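Local coordinates for putative thioesterase (Escherichia coli, PDB 5UGZ), which acts as an unusual intermediate-releasing type II thioesterase in the biosynthesis of colibactin by a hybrid nonribosomal peptide and polyketide synthase pathway, at residues 147-157 with 168-179; 22-32 with 91-100. All coordinates share one frame; numbering follows the deposited sequence.

How the contacts relate
The two contacts illustrate how an alpha/beta-hydrolase fold sets a helical cover over a central parallel sheet. Contact 2 comes first along the chain and joins two neighbouring strands of the parallel sheet, 24-29 and 91-97, close to the centre of the molecule. Contact 1 opens later, between strands 121-125 and 198-203, and pairs helices 144-154 and 165-183 at the periphery, in what is probably the lid. Their centres lie about 23 Å apart, yet the two meet: Asp178 packs on Leu99, and Ile175 and Tyr179 on Ser32. Helix 165-183 thus sits against the residues that follow the C-terminal ends of the paired strands, beside the putative nucleophile elbow.

Contact 1 of 2, residues 147-157 with 168-179; sequences FMEEIVKLGGT and MTIFTPIIKNDY
Phe147 and Tyr179 form a T-shaped aromatic pair where helices 144-154 and 165-183 cross, in the helical insertion that is probably the lid of this alpha/beta-hydrolase fold. The two helical segments cross at 70°, with axes 11.3 Å apart, and side chains fill the space between them. In the aromatic pair the ring centroids of Phe147 and Tyr179 are 5.1 Å apart and the planes stand at 84°, the CZ edge of Phe147 pressing on the Tyr179 face.

CH-pi contacts complete this arrangement. CG of Lys176 lies over the centre of the Phe147 ring, 3.9 Å from its centroid, while the lysine's amino end runs on to a salt bridge with Asp144. CG2 of Ile151 lies over the rim of the opposite face and makes its CH-pi contact with the Tyr179 face that receives Phe147. Were Tyr179 an alanine, the Phe147 edge and the Ile151 methyl would probably lose their aromatic support, and a gap would be likely to open beside Gly156.

Apolar contacts do the rest. Met148, its chain bent at chi2 (-59°) and chi3, is a knob in a hole formed by Met168, Phe171, Thr172 and Ile175; its CE lies 3.6 Å from Met168 CE. Ile151 and Ile175 meet tip to tip, CD1 to CD1, at a tight 3.5 Å.

One polar group borders this hole: Thr172 OG1 donates to Met168 O at 2.9 Å from above the carbonyl plane, and lies 3.4 Å from Met148 CG.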
loop_
_atom_site.group_PDB
_atom_site.type_symbol
_atom_site.label_atom_id
_atom_site.label_comp_id
_atom_site.label_asym_id
_atom_site.label_seq_id
_atom_site.Cartn_x
_atom_site.Cartn_y
_atom_site.Cartn_z
ATOM N N PHE A 147 -12.762 -9.197 16.635
ATOM C CA PHE A 147 -11.947 -8.781 15.497
ATOM C C PHE A 147 -10.573 -8.302 15.956
ATOM O O PHE A 147 -9.540 -8.808 15.504
ATOM C CB PHE A 147 -12.684 -7.685 14.716
ATOM C CG PHE A 147 -11.890 -7.098 13.578
ATOM C CD1 PHE A 147 -11.809 -7.753 12.355
ATOM C CD2 PHE A 147 -11.240 -5.881 13.724
ATOM C CE1 PHE A 147 -11.073 -7.214 11.299
ATOM C CE2 PHE A 147 -10.502 -5.337 12.673
ATOM C CZ PHE A 147 -10.423 -6.004 11.459
ATOM N N MET A 148 -10.540 -7.343 16.883
ATOM C CA MET A 148 -9.270 -6.757 17.293
ATOM C C MET A 148 -8.366 -7.777 17.966
ATOM O O MET A 148 -7.139 -7.693 17.833
ATOM C CB MET A 148 -9.509 -5.570 18.216
ATOM C CG MET A 148 -10.246 -4.419 17.544
ATOM S SD MET A 148 -9.349 -3.779 16.117
ATOM C CE MET A 148 -7.835 -3.234 16.903
ATOM N N GLU A 149 -8.939 -8.736 18.699
ATOM C CA GLU A 149 -8.119 -9.800 19.264
ATOM C C GLU A 149 -7.524 -10.656 18.156
ATOM O O GLU A 149 -6.356 -11.052 18.224
ATOM C CB GLU A 149 -8.941 -10.643 20.245
ATOM C CG GLU A 149 -9.449 -9.865 21.471
ATOM C CD GLU A 149 -10.176 -10.741 22.499
ATOM O OE1 GLU A 149 -9.525 -11.613 23.111
ATOM O OE2 GLU A 149 -11.400 -10.557 22.701
ATOM N N GLU A 150 -8.296 -10.913 17.103
ATOM C CA GLU A 150 -7.776 -11.740 16.020
ATOM C C GLU A 150 -6.665 -11.036 15.254
ATOM O O GLU A 150 -5.702 -11.680 14.825
ATOM C CB GLU A 150 -8.894 -12.139 15.066
ATOM C CG GLU A 150 -8.415 -13.066 13.976
ATOM C CD GLU A 150 -7.914 -14.405 14.512
ATOM O OE1 GLU A 150 -8.351 -14.833 15.604
ATOM O OE2 GLU A 150 -7.085 -15.040 13.835
ATOM N N ILE A 151 -6.784 -9.724 15.034
ATOM C CA ILE A 151 -5.766 -9.086 14.208
ATOM C C ILE A 151 -4.519 -8.792 15.031
ATOM O O ILE A 151 -3.412 -8.763 14.487
ATOM C CB ILE A 151 -6.300 -7.826 13.496
ATOM C CG1 ILE A 151 -6.633 -6.708 14.481
ATOM C CG2 ILE A 151 -7.494 -8.175 12.595
ATOM C CD1 ILE A 151 -6.841 -5.368 13.790
ATOM N N VAL A 152 -4.666 -8.587 16.341
ATOM C CA VAL A 152 -3.499 -8.589 17.221
ATOM C C VAL A 152 -2.822 -9.954 17.179
ATOM O O VAL A 152 -1.590 -10.054 17.144
ATOM C CB VAL A 152 -3.899 -8.182 18.655
ATOM C CG1 VAL A 152 -3.017 -8.853 19.677
ATOM C CG2 VAL A 152 -3.818 -6.672 18.829
ATOM N N LYS A 153 -3.613 -11.027 17.140
ATOM C CA LYS A 153 -3.030 -12.361 17.064
ATOM C C LYS A 153 -2.281 -12.571 15.753
ATOM O O LYS A 153 -1.242 -13.241 15.730
ATOM C CB LYS A 153 -4.115 -13.420 17.230
ATOM C CG LYS A 153 -3.600 -14.824 17.152
ATOM C CD LYS A 153 -4.714 -15.805 17.398
ATOM C CE LYS A 153 -5.734 -15.186 18.326
ATOM N NZ LYS A 153 -6.700 -16.205 18.832
ATOM N N LEU A 154 -2.782 -12.003 14.651
ATOM C CA LEU A 154 -2.186 -12.212 13.336
ATOM C C LEU A 154 -1.026 -11.273 13.036
ATOM O O LEU A 154 -0.388 -11.428 11.989
ATOM C CB LEU A 154 -3.238 -12.031 12.243
ATOM C CG LEU A 154 -4.353 -13.059 12.080
ATOM C CD1 LEU A 154 -5.451 -12.443 11.267
ATOM C CD2 LEU A 154 -3.841 -14.305 11.383
ATOM N N GLY A 155 -0.746 -10.302 13.901
ATOM C CA GLY A 155 0.230 -9.274 13.568
ATOM C C GLY A 155 -0.228 -8.297 12.498
ATOM O O GLY A 155 0.608 -7.736 11.780
ATOM N N GLY A 156 -1.540 -8.088 12.364
ATOM C CA GLY A 156 -2.126 -7.117 11.461
ATOM C C GLY A 156 -2.260 -5.733 12.051
ATOM O O GLY A 156 -2.889 -4.861 11.445
ATOM N N THR A 157 -1.687 -5.532 13.230
ATOM C CA THR A 157 -1.566 -4.267 13.941
ATOM C C THR A 157 -0.684 -4.523 15.178
ATOM O O THR A 157 -0.534 -5.678 15.602
ATOM C CB THR A 157 -2.951 -3.703 14.329
ATOM O OG1 THR A 157 -2.837 -2.357 14.806
ATOM C CG2 THR A 157 -3.614 -4.554 15.395
ATOM N N MET A 168 -8.377 2.404 21.348
ATOM C CA MET A 168 -9.019 1.324 20.605
ATOM C C MET A 168 -10.426 1.699 20.170
ATOM O O MET A 168 -10.832 1.397 19.044
ATOM C CB MET A 168 -9.052 0.057 21.446
ATOM C CG MET A 168 -7.718 -0.374 21.973
ATOM S SD MET A 168 -7.794 -2.153 21.971
ATOM C CE MET A 168 -8.474 -2.392 20.326
ATOM N N THR A 169 -11.196 2.326 21.057
ATOM C CA THR A 169 -12.560 2.723 20.716
ATOM C C THR A 169 -12.603 3.502 19.397
ATOM O O THR A 169 -13.314 3.120 18.464
ATOM C CB THR A 169 -13.164 3.551 21.861
ATOM O OG1 THR A 169 -12.909 2.907 23.117
ATOM C CG2 THR A 169 -14.669 3.676 21.681
ATOM N N ILE A 170 -11.838 4.596 19.303
ATOM C CA ILE A 170 -11.871 5.431 18.102
ATOM C C ILE A 170 -11.240 4.711 16.916
ATOM O O ILE A 170 -11.626 4.943 15.769
ATOM C CB ILE A 170 -11.171 6.785 18.353
ATOM C CG1 ILE A 170 -9.664 6.587 18.454
ATOM C CG2 ILE A 170 -11.694 7.433 19.626
ATOM C CD1 ILE A 170 -8.857 7.434 17.497
ATOM N N PHE A 171 -10.278 3.828 17.164
ATOM C CA PHE A 171 -9.491 3.231 16.092
ATOM C C PHE A 171 -10.178 2.029 15.459
ATOM O O PHE A 171 -10.009 1.777 14.265
ATOM C CB PHE A 171 -8.126 2.840 16.655
ATOM C CG PHE A 171 -7.273 2.034 15.728
ATOM C CD1 PHE A 171 -6.778 2.583 14.558
ATOM C CD2 PHE A 171 -6.911 0.739 16.061
ATOM C CE1 PHE A 171 -5.960 1.838 13.710
ATOM C CE2 PHE A 171 -6.099 -0.006 15.227
ATOM C CZ PHE A 171 -5.625 0.542 14.050
ATOM N N THR A 172 -10.958 1.282 16.225
ATOM C CA THR A 172 -11.479 0.015 15.719
ATOM C C THR A 172 -12.310 0.163 14.451
ATOM O O THR A 172 -12.059 -0.582 13.486
ATOM C CB THR A 172 -12.249 -0.675 16.844
ATOM O OG1 THR A 172 -11.297 -1.217 17.763
ATOM C CG2 THR A 172 -13.122 -1.797 16.287
ATOM N N PRO A 173 -13.289 1.068 14.369
ATOM C CA PRO A 173 -14.066 1.191 13.122
ATOM C C PRO A 173 -13.205 1.425 11.894
ATOM O O PRO A 173 -13.544 0.949 10.808
ATOM C CB PRO A 173 -14.979 2.393 13.394
ATOM C CG PRO A 173 -15.024 2.524 14.856
ATOM C CD PRO A 173 -13.721 2.032 15.392
ATOM N N ILE A 174 -12.098 2.151 12.036
ATOM C CA ILE A 174 -11.280 2.503 10.881
ATOM C C ILE A 174 -10.574 1.271 10.321
ATOM O O ILE A 174 -10.690 0.970 9.131
ATOM C CB ILE A 174 -10.290 3.619 11.256
ATOM C CG1 ILE A 174 -11.062 4.909 11.584
ATOM C CG2 ILE A 174 -9.305 3.850 10.138
ATOM C CD1 ILE A 174 -10.310 5.827 12.530
ATOM N N ILE A 175 -9.856 0.529 11.174
ATOM C CA ILE A 175 -9.136 -0.664 10.725
ATOM C C ILE A 175 -10.098 -1.767 10.276
ATOM O O ILE A 175 -9.786 -2.531 9.354
ATOM C CB ILE A 175 -8.159 -1.152 11.830
ATOM C CG1 ILE A 175 -7.426 -2.436 11.400
ATOM C CG2 ILE A 175 -8.860 -1.334 13.164
ATOM C CD1 ILE A 175 -6.001 -2.558 11.944
ATOM N N LYS A 176 -11.281 -1.859 10.897
ATOM C CA LYS A 176 -12.265 -2.862 10.490
ATOM C C LYS A 176 -12.814 -2.562 9.105
ATOM O O LYS A 176 -13.042 -3.481 8.305
ATOM C CB LYS A 176 -13.402 -2.921 11.507
ATOM C CG LYS A 176 -14.171 -4.217 11.500
ATOM C CD LYS A 176 -15.209 -4.197 12.598
ATOM C CE LYS A 176 -15.768 -5.578 12.878
ATOM N NZ LYS A 176 -16.920 -5.467 13.809
ATOM N N ASN A 177 -13.038 -1.280 8.810
ATOM C CA ASN A 177 -13.447 -0.880 7.470
ATOM C C ASN A 177 -12.408 -1.272 6.431
ATOM O O ASN A 177 -12.760 -1.776 5.357
ATOM C CB ASN A 177 -13.685 0.627 7.412
ATOM C CG ASN A 177 -14.159 1.080 6.039
ATOM O OD1 ASN A 177 -13.357 1.331 5.135
ATOM N ND2 ASN A 177 -15.464 1.149 5.867
ATOM N N ASP A 178 -11.125 -1.011 6.717
ATOM C CA ASP A 178 -10.074 -1.349 5.761
ATOM C C ASP A 178 -9.954 -2.852 5.559
ATOM O O ASP A 178 -9.593 -3.298 4.465
ATOM C CB ASP A 178 -8.733 -0.770 6.208
ATOM C CG ASP A 178 -8.652 0.715 5.965
ATOM O OD1 ASP A 178 -9.584 1.244 5.324
ATOM O OD2 ASP A 178 -7.673 1.351 6.401
ATOM N N TYR A 179 -10.220 -3.644 6.593
ATOM C CA TYR A 179 -10.299 -5.083 6.378
ATOM C C TYR A 179 -11.489 -5.438 5.501
ATOM O O TYR A 179 -11.376 -6.290 4.615
ATOM C CB TYR A 179 -10.366 -5.808 7.712
ATOM C CG TYR A 179 -8.992 -6.117 8.242
ATOM C CD1 TYR A 179 -8.236 -5.151 8.893
ATOM C CD2 TYR A 179 -8.437 -7.373 8.066
ATOM C CE1 TYR A 179 -6.973 -5.434 9.367
ATOM C CE2 TYR A 179 -7.176 -7.662 8.537
ATOM C CZ TYR A 179 -6.448 -6.695 9.185
ATOM O OH TYR A 179 -5.198 -7.013 9.651
#

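Contact 2 of 2, residues 22-32 with 91-100; sequences SNISLYCLPYS and DYAIFGHSLG
Tyr27 and Tyr92 cross at about a right angle on one face of the central parallel sheet of an alpha/beta-hydrolase fold, where strand 24-29 runs beside strand 91-97. CB of Tyr92 sits in the plane of the Tyr27 ring, 3.9 Å from its CE1, and the Tyr92 hydroxyl leads off to Asp117 O. Farther along this face Leu29 CD1 meets Ile94 CG2 at 3.9 Å, next to helix 99-113.

The other face carries Leu26, Cys28, Ala93 and Phe95. With CG trans to its backbone N (chi1 172°), Leu26 brings CD1 to 3.8 Å from Ala93 CB, while Cys28 SG reaches Phe95 CB at 4.0 Å. Backbone bonds hold the two strands in step, among them Phe95 N to Tyr27 O at 2.9 Å.

At the C-terminal end of strand 91-97, the His97 ring obliquely meets that of Tyr31, just past strand 24-29, with planes at 81°; their CD2 atoms are 3.5 Å apart, and Tyr31 CB lies in the imidazole plane. His97 ND1 is hydrogen-bonded to Ser125 and the Tyr31 hydroxyl to Asp239. Here Gly96, Ser98 and Gly100 match the GxSxG pattern of a nucleophile elbow, consistent with the positive phi of Ser98 (57°); at Gly100 even a CB would probably run into the carbonyl oxygens of Leu29 and Pro30.

At the far end one water bridges the two segments, donating to Asn23 O at 2.7 Å and to Asp91 OD2 at 3.0 Å while accepting from Asp91 N.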
loop_
_atom_site.group_PDB
_atom_site.type_symbol
_atom_site.label_atom_id
_atom_site.label_comp_id
_atom_site.label_asym_id
_atom_site.label_seq_id
_atom_site.Cartn_x
_atom_site.Cartn_y
_atom_site.Cartn_z
ATOM N N SER A 22 15.474 16.392 -13.252
ATOM C CA SER A 22 14.012 16.484 -13.216
ATOM C C SER A 22 13.512 16.188 -11.813
ATOM O O SER A 22 14.318 15.932 -10.918
ATOM C CB SER A 22 13.377 15.519 -14.226
ATOM O OG SER A 22 11.973 15.405 -14.022
ATOM N N ASN A 23 12.195 16.240 -11.613
ATOM C CA ASN A 23 11.574 15.841 -10.355
ATOM C C ASN A 23 10.657 14.639 -10.579
ATOM O O ASN A 23 10.139 14.427 -11.681
ATOM C CB ASN A 23 10.798 17.015 -9.736
ATOM C CG ASN A 23 10.172 16.673 -8.390
ATOM O OD1 ASN A 23 8.953 16.564 -8.281
ATOM N ND2 ASN A 23 10.995 16.542 -7.357
ATOM N N ILE A 24 10.480 13.837 -9.530
ATOM C CA ILE A 24 9.560 12.704 -9.554
ATOM C C ILE A 24 8.759 12.691 -8.263
ATOM O O ILE A 24 9.323 12.802 -7.170
ATOM C CB ILE A 24 10.275 11.359 -9.719
ATOM C CG1 ILE A 24 9.275 10.228 -9.484
ATOM C CG2 ILE A 24 11.412 11.254 -8.747
ATOM C CD1 ILE A 24 9.679 8.926 -10.124
ATOM N N SER A 25 7.452 12.528 -8.383
ATOM C CA SER A 25 6.583 12.457 -7.222
ATOM C C SER A 25 6.281 11.002 -6.894
ATOM O O SER A 25 5.930 10.214 -7.781
ATOM C CB SER A 25 5.304 13.241 -7.471
ATOM O OG SER A 25 5.634 14.577 -7.779
ATOM N N LEU A 26 6.446 10.657 -5.628
ATOM C CA LEU A 26 6.187 9.326 -5.099
ATOM C C LEU A 26 4.923 9.383 -4.247
ATOM O O LEU A 26 4.943 9.940 -3.148
ATOM C CB LEU A 26 7.377 8.856 -4.273
ATOM C CG LEU A 26 7.200 7.562 -3.495
ATOM C CD1 LEU A 26 7.216 6.365 -4.439
ATOM C CD2 LEU A 26 8.296 7.462 -2.423
ATOM N N TYR A 27 3.835 8.815 -4.766
ATOM C CA TYR A 27 2.566 8.701 -4.062
ATOM C C TYR A 27 2.596 7.445 -3.204
ATOM O O TYR A 27 2.877 6.354 -3.707
ATOM C CB TYR A 27 1.400 8.656 -5.062
ATOM C CG TYR A 27 1.324 9.942 -5.889
ATOM C CD1 TYR A 27 2.013 10.074 -7.097
ATOM C CD2 TYR A 27 0.621 11.040 -5.422
ATOM C CE1 TYR A 27 1.970 11.262 -7.816
ATOM C CE2 TYR A 27 0.577 12.217 -6.128
ATOM C CZ TYR A 27 1.254 12.331 -7.314
ATOM O OH TYR A 27 1.186 13.524 -7.997
ATOM N N CYS A 28 2.320 7.599 -1.907
ATOM C CA CYS A 28 2.360 6.484 -0.974
ATOM C C CYS A 28 0.988 6.250 -0.363
ATOM O O CYS A 28 0.326 7.197 0.076
ATOM C CB CYS A 28 3.393 6.726 0.125
ATOM S SG CYS A 28 5.067 6.867 -0.536
ATOM N N LEU A 29 0.574 4.975 -0.321
ATOM C CA LEU A 29 -0.699 4.582 0.267
ATOM C C LEU A 29 -0.463 3.742 1.513
ATOM O O LEU A 29 0.385 2.842 1.495
ATOM C CB LEU A 29 -1.556 3.794 -0.751
ATOM C CG LEU A 29 -2.131 4.650 -1.887
ATOM C CD1 LEU A 29 -1.032 5.161 -2.789
ATOM C CD2 LEU A 29 -3.147 3.873 -2.713
ATOM N N PRO A 30 -1.185 3.992 2.602
ATOM C CA PRO A 30 -0.920 3.285 3.855
ATOM C C PRO A 30 -1.586 1.912 3.922
ATOM O O PRO A 30 -2.433 1.541 3.111
ATOM C CB PRO A 30 -1.500 4.239 4.909
ATOM C CG PRO A 30 -2.605 4.939 4.204
ATOM C CD PRO A 30 -2.229 5.021 2.744
ATOM N N TYR A 31 -1.179 1.146 4.927
ATOM C CA TYR A 31 -1.776 -0.158 5.173
ATOM C C TYR A 31 -3.118 -0.015 5.901
ATOM O O TYR A 31 -3.587 1.088 6.183
ATOM C CB TYR A 31 -0.819 -1.024 5.976
ATOM C CG TYR A 31 -0.144 -0.273 7.084
ATOM C CD1 TYR A 31 -0.895 0.358 8.088
ATOM C CD2 TYR A 31 1.238 -0.195 7.148
ATOM C CE1 TYR A 31 -0.283 1.054 9.107
ATOM C CE2 TYR A 31 1.857 0.491 8.169
ATOM C CZ TYR A 31 1.087 1.112 9.143
ATOM O OH TYR A 31 1.697 1.803 10.146
ATOM N N SER A 32 -3.740 -1.149 6.227
ATOM C CA SER A 32 -5.067 -1.149 6.848
ATOM C C SER A 32 -5.045 -0.488 8.223
ATOM O O SER A 32 -4.189 -0.799 9.059
ATOM C CB SER A 32 -5.601 -2.577 6.973
ATOM O OG SER A 32 -5.822 -3.160 5.700
ATOM N N ASP A 91 7.149 12.579 -14.147
ATOM C CA ASP A 91 7.420 11.235 -13.653
ATOM C C ASP A 91 6.788 10.999 -12.289
ATOM O O ASP A 91 6.725 11.892 -11.447
ATOM C CB ASP A 91 8.922 11.001 -13.531
ATOM C CG ASP A 91 9.652 11.302 -14.808
ATOM O OD1 ASP A 91 9.537 10.504 -15.765
ATOM O OD2 ASP A 91 10.333 12.342 -14.857
ATOM N N TYR A 92 6.377 9.760 -12.045
ATOM C CA TYR A 92 5.839 9.419 -10.734
ATOM C C TYR A 92 5.952 7.917 -10.504
ATOM O O TYR A 92 6.070 7.126 -11.444
ATOM C CB TYR A 92 4.384 9.897 -10.596
ATOM C CG TYR A 92 3.388 9.113 -11.420
ATOM C CD1 TYR A 92 2.718 8.030 -10.875
ATOM C CD2 TYR A 92 3.119 9.453 -12.737
ATOM C CE1 TYR A 92 1.829 7.318 -11.600
ATOM C CE2 TYR A 92 2.222 8.720 -13.493
ATOM C CZ TYR A 92 1.576 7.652 -12.909
ATOM O OH TYR A 92 0.657 6.903 -13.620
ATOM N N ALA A 93 5.941 7.543 -9.229
ATOM C CA ALA A 93 5.897 6.157 -8.788
ATOM C C ALA A 93 4.785 6.030 -7.762
ATOM O O ALA A 93 4.243 7.027 -7.297
ATOM C CB ALA A 93 7.227 5.710 -8.179
ATOM N N ILE A 94 4.448 4.793 -7.402
ATOM C CA ILE A 94 3.427 4.513 -6.400
ATOM C C ILE A 94 3.928 3.422 -5.470
ATOM O O ILE A 94 4.367 2.365 -5.931
ATOM C CB ILE A 94 2.089 4.094 -7.030
ATOM C CG1 ILE A 94 1.782 5.020 -8.214
ATOM C CG2 ILE A 94 0.983 4.081 -5.950
ATOM C CD1 ILE A 94 0.466 4.778 -8.889
ATOM N N PHE A 95 3.867 3.685 -4.165
ATOM C CA PHE A 95 4.199 2.720 -3.135
ATOM C C PHE A 95 2.956 2.501 -2.286
ATOM O O PHE A 95 2.270 3.462 -1.936
ATOM C CB PHE A 95 5.375 3.223 -2.255
ATOM C CG PHE A 95 5.732 2.300 -1.124
ATOM C CD1 PHE A 95 4.962 2.264 0.038
ATOM C CD2 PHE A 95 6.832 1.459 -1.216
ATOM C CE1 PHE A 95 5.273 1.404 1.087
ATOM C CE2 PHE A 95 7.157 0.596 -0.159
ATOM C CZ PHE A 95 6.370 0.572 0.991
ATOM N N GLY A 96 2.666 1.248 -1.963
ATOM C CA GLY A 96 1.594 0.932 -1.031
ATOM C C GLY A 96 1.975 -0.290 -0.236
ATOM O O GLY A 96 2.664 -1.176 -0.740
ATOM N N HIS A 97 1.553 -0.329 1.029
ATOM C CA HIS A 97 1.787 -1.474 1.908
ATOM C C HIS A 97 0.463 -2.176 2.174
ATOM O O HIS A 97 -0.534 -1.530 2.522
ATOM C CB HIS A 97 2.442 -1.063 3.236
ATOM C CG HIS A 97 2.890 -2.228 4.080
ATOM N ND1 HIS A 97 4.100 -2.865 3.898
ATOM C CD2 HIS A 97 2.279 -2.882 5.096
ATOM C CE1 HIS A 97 4.219 -3.849 4.772
ATOM N NE2 HIS A 97 3.126 -3.881 5.509
ATOM N N SER A 98 0.453 -3.495 1.985
ATOM C CA SER A 98 -0.702 -4.360 2.276
ATOM C C SER A 98 -1.928 -3.884 1.503
ATOM O O SER A 98 -1.895 -3.913 0.262
ATOM C CB SER A 98 -0.871 -4.441 3.786
ATOM O OG SER A 98 -1.300 -5.745 4.116
ATOM N N LEU A 99 -3.021 -3.489 2.165
ATOM C CA LEU A 99 -4.186 -2.952 1.465
ATOM C C LEU A 99 -3.793 -1.796 0.560
ATOM O O LEU A 99 -4.335 -1.641 -0.541
ATOM C CB LEU A 99 -5.237 -2.493 2.483
ATOM C CG LEU A 99 -6.426 -1.719 1.943
ATOM C CD1 LEU A 99 -7.289 -2.607 1.031
ATOM C CD2 LEU A 99 -7.228 -1.144 3.097
ATOM N N GLY A 100 -2.854 -0.969 1.016
ATOM C CA GLY A 100 -2.353 0.102 0.189
ATOM C C GLY A 100 -1.693 -0.389 -1.074
ATOM O O GLY A 100 -1.598 0.366 -2.046
HETATM O O HOH W 1 8.977 14.921 -14.042
#